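Local structure of structural protein ORF273 (Acidianus two-tailed virus, 4ART) at the interface of chains A and B. The protein is a structural component of the virion of an archaeal virus, with a new fold stable to heat and acid. Sequence-based numbering; all coordinates share one arbitrary frame. Chains: chain A/B, Structural protein ORF273.

The interface of chains A and B. Residues chain A 208, 212, 215-216, 219, 228, 231; chain B 188-189, 192, 195-196.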
# COMPACT_ATOMS: atom_id res chain seq x y z
N TYR A 208 -18.11 4.88 -8.57
CA TYR A 208 -17.03 5.22 -7.64
C TYR A 208 -15.79 5.65 -8.36
O TYR A 208 -15.46 5.15 -9.45
CB TYR A 208 -16.67 3.98 -6.80
CG TYR A 208 -17.80 3.50 -5.91
CD1 TYR A 208 -18.09 4.15 -4.72
CD2 TYR A 208 -18.54 2.37 -6.24
CE1 TYR A 208 -19.14 3.74 -3.91
CE2 TYR A 208 -19.57 1.92 -5.41
CZ TYR A 208 -19.85 2.59 -4.24
OH TYR A 208 -20.84 2.16 -3.40
N GLU A 212 -11.78 4.87 -4.30
CA GLU A 212 -12.88 4.24 -3.54
C GLU A 212 -13.03 2.77 -3.97
O GLU A 212 -13.30 1.91 -3.14
CB GLU A 212 -14.20 4.91 -3.88
CG GLU A 212 -14.31 6.29 -3.30
CD GLU A 212 -15.56 6.98 -3.77
OE1 GLU A 212 -15.61 7.40 -4.95
OE2 GLU A 212 -16.52 7.02 -2.97
N ARG A 215 -10.47 0.68 -2.09
CA ARG A 215 -10.82 0.66 -0.66
C ARG A 215 -12.02 -0.20 -0.26
O ARG A 215 -11.89 -1.01 0.65
CB ARG A 215 -10.93 2.08 -0.11
CG ARG A 215 -9.57 2.78 -0.00
CD ARG A 215 -9.67 4.11 0.73
NE ARG A 215 -8.34 4.67 1.01
CZ ARG A 215 -7.79 5.68 0.35
NH1 ARG A 215 -8.45 6.29 -0.62
NH2 ARG A 215 -6.59 6.13 0.69
N ILE A 216 -13.16 -0.04 -0.93
CA ILE A 216 -14.37 -0.81 -0.61
C ILE A 216 -14.19 -2.36 -0.63
O ILE A 216 -14.53 -3.00 0.37
CB ILE A 216 -15.59 -0.30 -1.40
CG1 ILE A 216 -15.96 1.14 -0.93
CG2 ILE A 216 -16.76 -1.27 -1.29
CD1 ILE A 216 -16.92 1.84 -1.83
N HIS A 219 -12.04 -3.29 2.31
CA HIS A 219 -12.82 -3.22 3.55
C HIS A 219 -13.65 -4.49 3.73
O HIS A 219 -13.72 -5.03 4.83
CB HIS A 219 -13.69 -1.96 3.56
CG HIS A 219 -12.92 -0.67 3.68
ND1 HIS A 219 -11.69 -0.61 4.35
CD2 HIS A 219 -13.24 0.57 3.26
CE1 HIS A 219 -11.31 0.65 4.29
NE2 HIS A 219 -12.20 1.41 3.66
N PHE A 228 -19.87 -4.04 3.88
CA PHE A 228 -19.29 -3.58 2.62
C PHE A 228 -19.54 -4.53 1.48
O PHE A 228 -19.09 -4.28 0.38
CB PHE A 228 -17.77 -3.31 2.77
CG PHE A 228 -17.46 -2.08 3.58
CD1 PHE A 228 -17.37 -2.13 4.96
CD2 PHE A 228 -17.26 -0.85 2.95
CE1 PHE A 228 -17.09 -0.97 5.70
CE2 PHE A 228 -17.01 0.31 3.69
CZ PHE A 228 -16.91 0.23 5.06
N ASP A 231 -21.65 -3.13 -1.84
CA ASP A 231 -20.83 -2.23 -2.65
C ASP A 231 -19.66 -2.93 -3.33
O ASP A 231 -19.41 -2.65 -4.48
CB ASP A 231 -20.37 -1.02 -1.85
CG ASP A 231 -21.49 -0.19 -1.26
OD1 ASP A 231 -22.61 -0.22 -1.81
OD2 ASP A 231 -21.23 0.55 -0.28
N ALA B 188 -22.03 1.43 5.95
CA ALA B 188 -20.81 1.32 5.16
C ALA B 188 -20.77 2.47 4.14
O ALA B 188 -19.70 3.04 3.90
CB ALA B 188 -20.78 -0.02 4.43
N ASP B 189 -21.94 2.82 3.57
CA ASP B 189 -22.06 3.92 2.61
C ASP B 189 -21.67 5.25 3.22
O ASP B 189 -20.95 6.02 2.58
CB ASP B 189 -23.48 4.00 2.02
CG ASP B 189 -23.82 2.81 1.14
OD1 ASP B 189 -22.95 2.39 0.36
OD2 ASP B 189 -24.93 2.28 1.27
N ASN B 192 -17.92 5.25 3.77
CA ASN B 192 -17.32 5.46 2.45
C ASN B 192 -17.40 6.91 1.97
O ASN B 192 -16.41 7.40 1.43
CB ASN B 192 -17.91 4.52 1.38
CG ASN B 192 -17.23 4.78 0.04
OD1 ASN B 192 -16.07 4.42 -0.15
ND2 ASN B 192 -17.86 5.52 -0.90
N GLU B 195 -14.90 8.78 4.05
CA GLU B 195 -13.58 8.34 3.60
C GLU B 195 -13.15 9.01 2.29
O GLU B 195 -12.04 9.50 2.21
CB GLU B 195 -13.52 6.82 3.50
CG GLU B 195 -12.13 6.33 3.15
CD GLU B 195 -11.92 4.86 3.42
OE1 GLU B 195 -12.53 4.02 2.71
OE2 GLU B 195 -11.22 4.54 4.40
N ARG B 196 -14.06 9.08 1.30
CA ARG B 196 -13.80 9.72 -0.00
C ARG B 196 -13.41 11.20 0.17
O ARG B 196 -12.46 11.68 -0.45
CB ARG B 196 -15.05 9.55 -0.90
CG ARG B 196 -14.91 10.15 -2.30
CD ARG B 196 -16.27 10.34 -2.97
NE ARG B 196 -16.80 11.66 -2.67
CZ ARG B 196 -17.78 11.91 -1.81
NH1 ARG B 196 -18.40 10.91 -1.18
NH2 ARG B 196 -18.18 13.16 -1.58
O HOH W 1 -21.24 3.72 -1.17
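B:Asn192 reaches into the middle of the contact between the two chains. With CG anti to the backbone N (chi1 -179°), its side chain crosses that of A:Glu212 at about a right angle, yet the amide and carboxylate planes nearly coincide. B:Asn192 ND2 donates to the anti lone pair of A:Glu212 OE2 at 2.9 Å, while OD1 faces the A:Ile216 methyl CD1. The A:Tyr208 ring stands almost perpendicular to the amide (86°) and meets ND2 through CE1.

One turn on, B:Glu195 extends tip to tip toward A:His219. A:His219 NE2 donates to B:Glu195 OE1 over 2.8 Å, using the oxygen's syn lone pair and staying in the imidazole plane; OE2 adds only a weak bond. A:Arg215 passes obliquely, A:Arg215 CD lying 3.5 Å from B:Glu195 OE1, and its charge may support the carboxylate from a distance.

At the opposite end, A:Asp231 OD2 and B:Asp189 OD1 approach to 2.6 Å, with carboxylate planes 37° apart. Such closeness suggests a shared proton, plausible for an acid-stable protein, although hydrogens are not seen. Water 1 lies 2.6 Å from B:Asp189 OD1 and 2.7 Å from the A:Tyr208 phenol OH, linking the pair to the tyrosine.

Farther out, the B:Ala188 methyl CB sits centrally over one face of A:Phe228, 3.7 Å from the ring centroid, while A:His219 CB covers the other. Alongside A:Glu212, the aliphatic part of B:Arg196 runs in the same direction. A:Ile216 CD1 also packs against the A:Tyr208 face, helping to position that ring. The patch is one part of a two-fold symmetric interface, which may or may not form in the virion. Here helix 188-201 of chain B packs against helix 210-221, the 3-10 turn 226-228 and the start of helix 229-242 of chain A.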